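Long-range contact in arylesterase (Agrobacterium tumefaciens, PDB 3DCI), which probably hydrolyses ester bonds, as a zinc-binding member of the GDSL-like (SGNH) hydrolase family: residues L96-L109 against F139-V153. Residues are numbered along the deposited sequence; the frame is centred on the assembly and turned at random.
Sequences LSCHMPLDLVIIML and FIYKPREAVPKLLIV
D103, V105 and I107 alternate with K149, L151 and V153 in a parallel ladder of five backbone hydrogen bonds, and the two strand axes run 16° apart. V105 N gives its hydrogen to K149 O at 2.9 Å; I107 N reaches L151 O at 3.0 Å. At the entry to the ladder, K149 N bonds to D103 O. One water extends the link beyond the strands, accepting from L102 N and donating to A146 O at 2.6 Å.

Apolar packing follows the alternation of the strands. On one face the methyls I106 CG2 and V153 CG2 press to 3.5 Å, tight for carbon; on the other, L150 CD1 lies 3.9 Å from I107 CD1.

Aromatic contacts join the end of helix 88-99 and the residue after it to the loop that follows helix 122-138. L96 CB sits over the F139 ring centre, 4.0 Å from its centroid, while selenomethionine M100 brings SE to the ring edge, a Met-aromatic contact. CG of M100 lies between the backbone N and the carbonyl carbon (chi1 67°), and the chain runs extended from there, carrying CE to 3.7 Å from K142 CG.

In the five-stranded parallel sheet, 104-108 is the middle strand, bonded on its other edge to 24-30. Helix 122-138 makes the crossover to 149-154 and touches I107 and L150; helix 212-229 packs on L104 and I106 across the sheet.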
ATOM      1  N   LEU A  96     -13.605 -14.536   0.101  1.00 24.30           N
ATOM      2  CA  LEU A  96     -14.716 -14.722  -0.842  1.00 24.82           C
ATOM      3  C   LEU A  96     -14.222 -15.404  -2.110  1.00 25.15           C
ATOM      4  O   LEU A  96     -14.833 -16.331  -2.579  1.00 24.69           O
ATOM      5  CB  LEU A  96     -15.405 -13.421  -1.169  1.00 24.22           C
ATOM      6  CG  LEU A  96     -16.166 -12.719  -0.032  1.00 23.95           C
ATOM      7  CD1 LEU A  96     -16.586 -11.331  -0.495  1.00 23.08           C
ATOM      8  CD2 LEU A  96     -17.360 -13.518   0.461  1.00 21.84           C
ATOM      9  N   SER A  97     -13.078 -14.998  -2.629  1.00 25.39           N
ATOM     10  CA  SER A  97     -12.569 -15.640  -3.837  1.00 26.17           C
ATOM     11  C   SER A  97     -12.127 -17.094  -3.585  1.00 26.10           C
ATOM     12  O   SER A  97     -12.344 -17.968  -4.412  1.00 26.13           O
ATOM     13  CB  SER A  97     -11.413 -14.854  -4.409  1.00 26.83           C
ATOM     14  OG  SER A  97     -10.824 -15.537  -5.506  1.00 28.88           O
ATOM     15  N   CYS A  98     -11.505 -17.349  -2.445  1.00 26.15           N
ATOM     16  CA  CYS A  98     -10.999 -18.678  -2.156  1.00 26.11           C
ATOM     17  C   CYS A  98     -12.133 -19.688  -1.960  1.00 25.53           C
ATOM     18  O   CYS A  98     -11.972 -20.879  -2.250  1.00 24.25           O
ATOM     19  CB  CYS A  98     -10.133 -18.671  -0.911  1.00 25.88           C
ATOM     20  SG  CYS A  98      -8.464 -18.056  -1.224  1.00 27.59           S
ATOM     21  N   HIS A  99     -13.254 -19.214  -1.440  1.00 25.53           N
ATOM     22  CA  HIS A  99     -14.291 -20.134  -0.980  1.00 26.05           C
ATOM     23  C   HIS A  99     -15.600 -20.042  -1.735  1.00 26.20           C
ATOM     24  O   HIS A  99     -16.460 -20.880  -1.551  1.00 25.86           O
ATOM     25  CB  HIS A  99     -14.507 -19.957   0.518  1.00 26.21           C
ATOM     26  CG  HIS A  99     -13.274 -20.218   1.315  1.00 26.59           C
ATOM     27  ND1 HIS A  99     -12.664 -21.455   1.340  1.00 26.89           N
ATOM     28  CD2 HIS A  99     -12.481 -19.391   2.039  1.00 27.23           C
ATOM     29  CE1 HIS A  99     -11.566 -21.383   2.072  1.00 29.64           C
ATOM     30  NE2 HIS A  99     -11.429 -20.144   2.502  1.00 29.35           N
HETATM   31  N   MSE A 100     -15.756 -19.045  -2.587  1.00 26.11           N
HETATM   32  CA  MSE A 100     -16.917 -19.013  -3.475  1.00 27.23           C
HETATM   33  C   MSE A 100     -17.025 -20.281  -4.327  1.00 26.60           C
HETATM   34  O   MSE A 100     -16.013 -20.876  -4.676  1.00 26.03           O
HETATM   35  CB  MSE A 100     -16.859 -17.809  -4.404  1.00 26.46           C
HETATM   36  CG  MSE A 100     -15.733 -17.841  -5.422  1.00 27.21           C
HETATM   37 SE   MSE A 100     -15.653 -16.148  -6.361  0.80 30.40          SE
HETATM   38  CE  MSE A 100     -14.140 -16.469  -7.538  1.00 27.23           C
ATOM     39  N   PRO A 101     -18.247 -20.683  -4.688  1.00 26.89           N
ATOM     40  CA  PRO A 101     -19.517 -20.104  -4.275  1.00 26.82           C
ATOM     41  C   PRO A 101     -19.905 -20.407  -2.815  1.00 26.48           C
ATOM     42  O   PRO A 101     -19.755 -21.525  -2.327  1.00 27.41           O
ATOM     43  CB  PRO A 101     -20.516 -20.704  -5.267  1.00 27.08           C
ATOM     44  CG  PRO A 101     -19.978 -22.050  -5.574  1.00 28.21           C
ATOM     45  CD  PRO A 101     -18.445 -21.782  -5.652  1.00 28.05           C
ATOM     46  N   LEU A 102     -20.415 -19.389  -2.143  1.00 26.12           N
ATOM     47  CA  LEU A 102     -20.760 -19.449  -0.733  1.00 25.99           C
ATOM     48  C   LEU A 102     -22.264 -19.203  -0.582  1.00 26.25           C
ATOM     49  O   LEU A 102     -22.839 -18.358  -1.265  1.00 24.15           O
ATOM     50  CB  LEU A 102     -20.003 -18.373   0.013  1.00 26.23           C
ATOM     51  CG  LEU A 102     -18.549 -18.681   0.342  1.00 25.18           C
ATOM     52  CD1 LEU A 102     -17.826 -17.364   0.604  1.00 27.35           C
ATOM     53  CD2 LEU A 102     -18.483 -19.687   1.528  1.00 24.94           C
ATOM     54  N   ASP A 103     -22.898 -19.911   0.341  1.00 26.66           N
ATOM     55  CA  ASP A 103     -24.314 -19.673   0.580  1.00 26.31           C
ATOM     56  C   ASP A 103     -24.534 -18.609   1.652  1.00 26.06           C
ATOM     57  O   ASP A 103     -25.538 -17.909   1.628  1.00 24.56           O
ATOM     58  CB  ASP A 103     -24.986 -20.968   0.963  1.00 27.29           C
ATOM     59  CG  ASP A 103     -24.863 -22.002  -0.104  1.00 28.32           C
ATOM     60  OD1 ASP A 103     -25.482 -21.810  -1.158  1.00 30.64           O
ATOM     61  OD2 ASP A 103     -24.156 -23.003   0.110  1.00 31.58           O
ATOM     62  N   LEU A 104     -23.593 -18.516   2.594  1.00 25.75           N
ATOM     63  CA  LEU A 104     -23.688 -17.619   3.735  1.00 25.32           C
ATOM     64  C   LEU A 104     -22.305 -17.154   4.190  1.00 25.02           C
ATOM     65  O   LEU A 104     -21.369 -17.932   4.262  1.00 24.91           O
ATOM     66  CB  LEU A 104     -24.391 -18.309   4.907  1.00 25.49           C
ATOM     67  CG  LEU A 104     -24.530 -17.587   6.272  1.00 25.03           C
ATOM     68  CD1 LEU A 104     -25.448 -16.361   6.161  1.00 22.66           C
ATOM     69  CD2 LEU A 104     -25.084 -18.571   7.336  1.00 23.40           C
ATOM     70  N   VAL A 105     -22.211 -15.875   4.504  1.00 24.98           N
ATOM     71  CA  VAL A 105     -21.074 -15.328   5.168  1.00 25.18           C
ATOM     72  C   VAL A 105     -21.535 -14.898   6.556  1.00 25.34           C
ATOM     73  O   VAL A 105     -22.554 -14.209   6.700  1.00 25.67           O
ATOM     74  CB  VAL A 105     -20.483 -14.103   4.404  1.00 25.27           C
ATOM     75  CG1 VAL A 105     -19.365 -13.410   5.225  1.00 24.58           C
ATOM     76  CG2 VAL A 105     -20.033 -14.519   2.989  1.00 24.26           C
ATOM     77  N   ILE A 106     -20.769 -15.288   7.562  1.00 25.06           N
ATOM     78  CA  ILE A 106     -20.996 -14.850   8.936  1.00 25.10           C
ATOM     79  C   ILE A 106     -19.796 -14.004   9.354  1.00 25.22           C
ATOM     80  O   ILE A 106     -18.651 -14.431   9.206  1.00 25.47           O
ATOM     81  CB  ILE A 106     -21.124 -16.027   9.932  1.00 25.78           C
ATOM     82  CG1 ILE A 106     -22.197 -17.041   9.510  1.00 26.00           C
ATOM     83  CG2 ILE A 106     -21.439 -15.470  11.374  1.00 24.72           C
ATOM     84  CD1 ILE A 106     -22.285 -18.341  10.430  1.00 25.02           C
ATOM     85  N   ILE A 107     -20.035 -12.804   9.854  1.00 24.46           N
ATOM     86  CA  ILE A 107     -18.923 -11.935  10.258  1.00 24.74           C
ATOM     87  C   ILE A 107     -19.107 -11.543  11.713  1.00 25.02           C
ATOM     88  O   ILE A 107     -20.127 -10.955  12.051  1.00 24.14           O
ATOM     89  CB  ILE A 107     -18.844 -10.641   9.427  1.00 24.64           C
ATOM     90  CG1 ILE A 107     -18.806 -10.960   7.937  1.00 24.28           C
ATOM     91  CG2 ILE A 107     -17.622  -9.769   9.889  1.00 23.31           C
ATOM     92  CD1 ILE A 107     -18.764  -9.723   7.041  1.00 23.77           C
HETATM   93  N   MSE A 108     -18.135 -11.905  12.553  1.00 25.33           N
HETATM   94  CA  MSE A 108     -18.047 -11.425  13.923  1.00 26.82           C
HETATM   95  C   MSE A 108     -16.778 -10.582  14.109  1.00 26.43           C
HETATM   96  O   MSE A 108     -15.683 -11.116  14.241  1.00 26.43           O
HETATM   97  CB  MSE A 108     -18.082 -12.562  14.934  1.00 26.79           C
HETATM   98  CG  MSE A 108     -18.251 -12.052  16.384  1.00 27.07           C
HETATM   99 SE   MSE A 108     -18.679 -13.480  17.669  0.80 35.15          SE
HETATM  100  CE  MSE A 108     -16.926 -14.219  17.893  1.00 31.18           C
ATOM    101  N   LEU A 109     -16.961  -9.264  14.117  1.00 26.53           N
ATOM    102  CA  LEU A 109     -15.861  -8.305  14.224  1.00 26.91           C
ATOM    103  C   LEU A 109     -16.353  -7.071  14.944  1.00 27.02           C
ATOM    104  O   LEU A 109     -17.579  -6.839  15.055  1.00 26.70           O
ATOM    105  CB  LEU A 109     -15.325  -7.896  12.849  1.00 26.01           C
ATOM    106  CG  LEU A 109     -14.535  -8.932  12.054  1.00 26.10           C
ATOM    107  CD1 LEU A 109     -14.324  -8.481  10.603  1.00 24.80           C
ATOM    108  CD2 LEU A 109     -13.195  -9.314  12.716  1.00 24.19           C
ATOM    109  N   PHE A 139     -19.479  -8.274  -4.650  1.00 25.03           N
ATOM    110  CA  PHE A 139     -18.288  -8.996  -5.146  1.00 25.36           C
ATOM    111  C   PHE A 139     -18.519  -9.664  -6.506  1.00 25.43           C
ATOM    112  O   PHE A 139     -19.624 -10.051  -6.806  1.00 25.89           O
ATOM    113  CB  PHE A 139     -17.875 -10.044  -4.130  1.00 25.30           C
ATOM    114  CG  PHE A 139     -16.465 -10.574  -4.295  1.00 25.01           C
ATOM    115  CD1 PHE A 139     -15.388  -9.846  -3.834  1.00 25.06           C
ATOM    116  CD2 PHE A 139     -16.238 -11.810  -4.865  1.00 25.82           C
ATOM    117  CE1 PHE A 139     -14.107 -10.323  -3.937  1.00 27.89           C
ATOM    118  CE2 PHE A 139     -14.953 -12.320  -4.971  1.00 27.36           C
ATOM    119  CZ  PHE A 139     -13.871 -11.567  -4.505  1.00 26.12           C
ATOM    120  N   ILE A 140     -17.481  -9.806  -7.316  1.00 26.35           N
ATOM    121  CA  ILE A 140     -17.608 -10.510  -8.624  1.00 26.80           C
ATOM    122  C   ILE A 140     -17.433 -11.996  -8.353  1.00 26.48           C
ATOM    123  O   ILE A 140     -16.308 -12.492  -8.274  1.00 27.50           O
ATOM    124  CB  ILE A 140     -16.560 -10.043  -9.680  1.00 26.99           C
ATOM    125  CG1 ILE A 140     -16.625  -8.519  -9.861  1.00 28.52           C
ATOM    126  CG2 ILE A 140     -16.802 -10.749 -11.051  1.00 27.36           C
ATOM    127  CD1 ILE A 140     -17.962  -8.000 -10.438  1.00 25.18           C
ATOM    128  N   TYR A 141     -18.551 -12.677  -8.156  1.00 26.54           N
ATOM    129  CA  TYR A 141     -18.563 -14.104  -7.868  1.00 26.66           C
ATOM    130  C   TYR A 141     -18.545 -14.932  -9.167  1.00 26.98           C
ATOM    131  O   TYR A 141     -18.948 -14.453 -10.242  1.00 26.47           O
ATOM    132  CB  TYR A 141     -19.789 -14.467  -7.017  1.00 25.80           C
ATOM    133  CG  TYR A 141     -19.817 -13.839  -5.617  1.00 24.22           C
ATOM    134  CD1 TYR A 141     -18.969 -14.277  -4.620  1.00 26.40           C
ATOM    135  CD2 TYR A 141     -20.724 -12.837  -5.299  1.00 25.01           C
ATOM    136  CE1 TYR A 141     -19.008 -13.724  -3.343  1.00 26.04           C
ATOM    137  CE2 TYR A 141     -20.755 -12.263  -4.048  1.00 23.13           C
ATOM    138  CZ  TYR A 141     -19.894 -12.699  -3.075  1.00 24.23           C
ATOM    139  OH  TYR A 141     -19.925 -12.131  -1.824  1.00 25.23           O
ATOM    140  N   LYS A 142     -18.033 -16.155  -9.058  1.00 27.49           N
ATOM    141  CA  LYS A 142     -18.117 -17.155 -10.121  1.00 28.61           C
ATOM    142  C   LYS A 142     -18.996 -18.283  -9.593  1.00 28.78           C
ATOM    143  O   LYS A 142     -18.589 -19.006  -8.665  1.00 28.45           O
ATOM    144  CB  LYS A 142     -16.729 -17.698 -10.516  1.00 29.10           C
ATOM    145  CG  LYS A 142     -15.702 -16.652 -10.937  1.00 29.89           C
ATOM    146  CD  LYS A 142     -14.372 -17.344 -11.191  1.00 30.14           C
ATOM    147  CE  LYS A 142     -13.322 -16.387 -11.712  1.00 31.44           C
ATOM    148  NZ  LYS A 142     -13.505 -16.154 -13.166  1.00 31.42           N
ATOM    149  N   PRO A 143     -20.245 -18.395 -10.112  1.00 29.31           N
ATOM    150  CA  PRO A 143     -20.905 -17.519 -11.077  1.00 29.42           C
ATOM    151  C   PRO A 143     -21.437 -16.253 -10.414  1.00 30.28           C
ATOM    152  O   PRO A 143     -21.541 -16.190  -9.176  1.00 30.16           O
ATOM    153  CB  PRO A 143     -22.071 -18.365 -11.568  1.00 29.83           C
ATOM    154  CG  PRO A 143     -22.441 -19.193 -10.398  1.00 29.11           C
ATOM    155  CD  PRO A 143     -21.149 -19.467  -9.657  1.00 29.50           C
ATOM    156  N   ARG A 144     -21.795 -15.273 -11.235  1.00 30.66           N
ATOM    157  CA  ARG A 144     -22.222 -13.978 -10.736  1.00 31.60           C
ATOM    158  C   ARG A 144     -23.457 -14.060  -9.849  1.00 31.40           C
ATOM    159  O   ARG A 144     -23.621 -13.239  -8.962  1.00 32.31           O
ATOM    160  CB  ARG A 144     -22.487 -13.006 -11.896  1.00 31.72           C
ATOM    161  CG  ARG A 144     -21.251 -12.566 -12.661  1.00 32.67           C
ATOM    162  CD  ARG A 144     -20.247 -11.828 -11.782  1.00 33.98           C
ATOM    163  NE  ARG A 144     -20.814 -10.566 -11.329  1.00 33.58           N
ATOM    164  CZ  ARG A 144     -20.762  -9.426 -12.006  1.00 36.40           C
ATOM    165  NH1 ARG A 144     -20.155  -9.339 -13.197  1.00 34.91           N
ATOM    166  NH2 ARG A 144     -21.336  -8.348 -11.480  1.00 38.39           N
ATOM    167  N   GLU A 145     -24.285 -15.065 -10.093  1.00 31.91           N
ATOM    168  CA  GLU A 145     -25.535 -15.265  -9.381  1.00 32.29           C
ATOM    169  C   GLU A 145     -25.328 -15.782  -7.948  1.00 31.60           C
ATOM    170  O   GLU A 145     -26.250 -15.727  -7.135  1.00 30.80           O
ATOM    171  CB  GLU A 145     -26.428 -16.256 -10.164  1.00 32.94           C
ATOM    172  CG  GLU A 145     -26.941 -15.727 -11.522  1.00 38.58           C
ATOM    173  CD  GLU A 145     -25.886 -15.695 -12.656  1.00 43.82           C
ATOM    174  OE1 GLU A 145     -24.855 -16.414 -12.553  1.00 44.42           O
ATOM    175  OE2 GLU A 145     -26.119 -14.950 -13.659  1.00 47.99           O
ATOM    176  N   ALA A 146     -24.134 -16.286  -7.640  1.00 30.76           N
ATOM    177  CA  ALA A 146     -23.857 -16.882  -6.319  1.00 30.56           C
ATOM    178  C   ALA A 146     -23.614 -15.857  -5.199  1.00 29.74           C
ATOM    179  O   ALA A 146     -22.575 -15.912  -4.534  1.00 30.63           O
ATOM    180  CB  ALA A 146     -22.638 -17.836  -6.421  1.00 30.36           C
ATOM    181  N   VAL A 147     -24.561 -14.956  -4.956  1.00 28.17           N
ATOM    182  CA  VAL A 147     -24.394 -13.930  -3.935  1.00 27.75           C
ATOM    183  C   VAL A 147     -24.794 -14.554  -2.589  1.00 27.67           C
ATOM    184  O   VAL A 147     -25.896 -15.016  -2.448  1.00 27.21           O
ATOM    185  CB  VAL A 147     -25.256 -12.673  -4.189  1.00 27.83           C
ATOM    186  CG1 VAL A 147     -25.040 -11.605  -3.085  1.00 28.15           C
ATOM    187  CG2 VAL A 147     -24.953 -12.048  -5.613  1.00 27.37           C
ATOM    188  N   PRO A 148     -23.878 -14.589  -1.613  1.00 26.65           N
ATOM    189  CA  PRO A 148     -24.246 -15.199  -0.337  1.00 27.28           C
ATOM    190  C   PRO A 148     -25.179 -14.325   0.506  1.00 26.88           C
ATOM    191  O   PRO A 148     -25.177 -13.110   0.361  1.00 24.79           O
ATOM    192  CB  PRO A 148     -22.895 -15.338   0.398  1.00 27.62           C
ATOM    193  CG  PRO A 148     -21.851 -14.801  -0.506  1.00 27.04           C
ATOM    194  CD  PRO A 148     -22.503 -14.086  -1.619  1.00 26.87           C
ATOM    195  N   LYS A 149     -25.897 -14.964   1.432  1.00 27.01           N
ATOM    196  CA  LYS A 149     -26.573 -14.270   2.505  1.00 27.09           C
ATOM    197  C   LYS A 149     -25.522 -13.832   3.520  1.00 26.38           C
ATOM    198  O   LYS A 149     -24.382 -14.294   3.466  1.00 25.20           O
ATOM    199  CB  LYS A 149     -27.614 -15.179   3.147  1.00 27.83           C
ATOM    200  CG  LYS A 149     -28.821 -15.398   2.241  1.00 29.75           C
ATOM    201  CD  LYS A 149     -29.622 -16.609   2.660  1.00 30.84           C
ATOM    202  CE  LYS A 149     -30.784 -16.864   1.693  1.00 33.97           C
ATOM    203  NZ  LYS A 149     -31.666 -15.640   1.575  1.00 38.73           N
ATOM    204  N   LEU A 150     -25.911 -12.929   4.419  1.00 25.30           N
ATOM    205  CA  LEU A 150     -25.005 -12.366   5.420  1.00 25.75           C
ATOM    206  C   LEU A 150     -25.664 -12.399   6.794  1.00 24.66           C
ATOM    207  O   LEU A 150     -26.815 -12.005   6.960  1.00 24.95           O
ATOM    208  CB  LEU A 150     -24.641 -10.921   5.055  1.00 25.99           C
ATOM    209  CG  LEU A 150     -23.734 -10.136   6.005  1.00 25.88           C
ATOM    210  CD1 LEU A 150     -22.351 -10.794   6.108  1.00 27.55           C
ATOM    211  CD2 LEU A 150     -23.609  -8.666   5.583  1.00 26.29           C
ATOM    212  N   LEU A 151     -24.897 -12.847   7.773  1.00 24.91           N
ATOM    213  CA  LEU A 151     -25.249 -12.783   9.164  1.00 24.44           C
ATOM    214  C   LEU A 151     -24.161 -11.975   9.859  1.00 25.31           C
ATOM    215  O   LEU A 151     -22.995 -12.361   9.852  1.00 25.28           O
ATOM    216  CB  LEU A 151     -25.351 -14.182   9.725  1.00 24.08           C
ATOM    217  CG  LEU A 151     -25.602 -14.367  11.226  1.00 24.73           C
ATOM    218  CD1 LEU A 151     -26.893 -13.671  11.715  1.00 22.57           C
ATOM    219  CD2 LEU A 151     -25.615 -15.884  11.544  1.00 24.45           C
ATOM    220  N   ILE A 152     -24.570 -10.815  10.384  1.00 25.26           N
ATOM    221  CA  ILE A 152     -23.732  -9.874  11.112  1.00 25.09           C
ATOM    222  C   ILE A 152     -23.850 -10.280  12.576  1.00 24.67           C
ATOM    223  O   ILE A 152     -24.944 -10.345  13.080  1.00 24.18           O
ATOM    224  CB  ILE A 152     -24.265  -8.415  10.899  1.00 25.81           C
ATOM    225  CG1 ILE A 152     -24.056  -7.992   9.440  1.00 27.15           C
ATOM    226  CG2 ILE A 152     -23.597  -7.410  11.840  1.00 25.75           C
ATOM    227  CD1 ILE A 152     -24.843  -6.694   9.043  1.00 26.24           C
ATOM    228  N   VAL A 153     -22.713 -10.582  13.223  1.00 24.07           N
ATOM    229  CA  VAL A 153     -22.667 -11.014  14.596  1.00 23.38           C
ATOM    230  C   VAL A 153     -21.921 -10.005  15.487  1.00 23.53           C
ATOM    231  O   VAL A 153     -20.749  -9.670  15.241  1.00 23.22           O
ATOM    232  CB  VAL A 153     -22.025 -12.383  14.701  1.00 22.74           C
ATOM    233  CG1 VAL A 153     -22.003 -12.843  16.178  1.00 21.15           C
ATOM    234  CG2 VAL A 153     -22.804 -13.416  13.836  1.00 23.77           C
TER
HETATM  235  O   HOH W   1     -20.370 -16.949  -3.675  1.00 25.69           O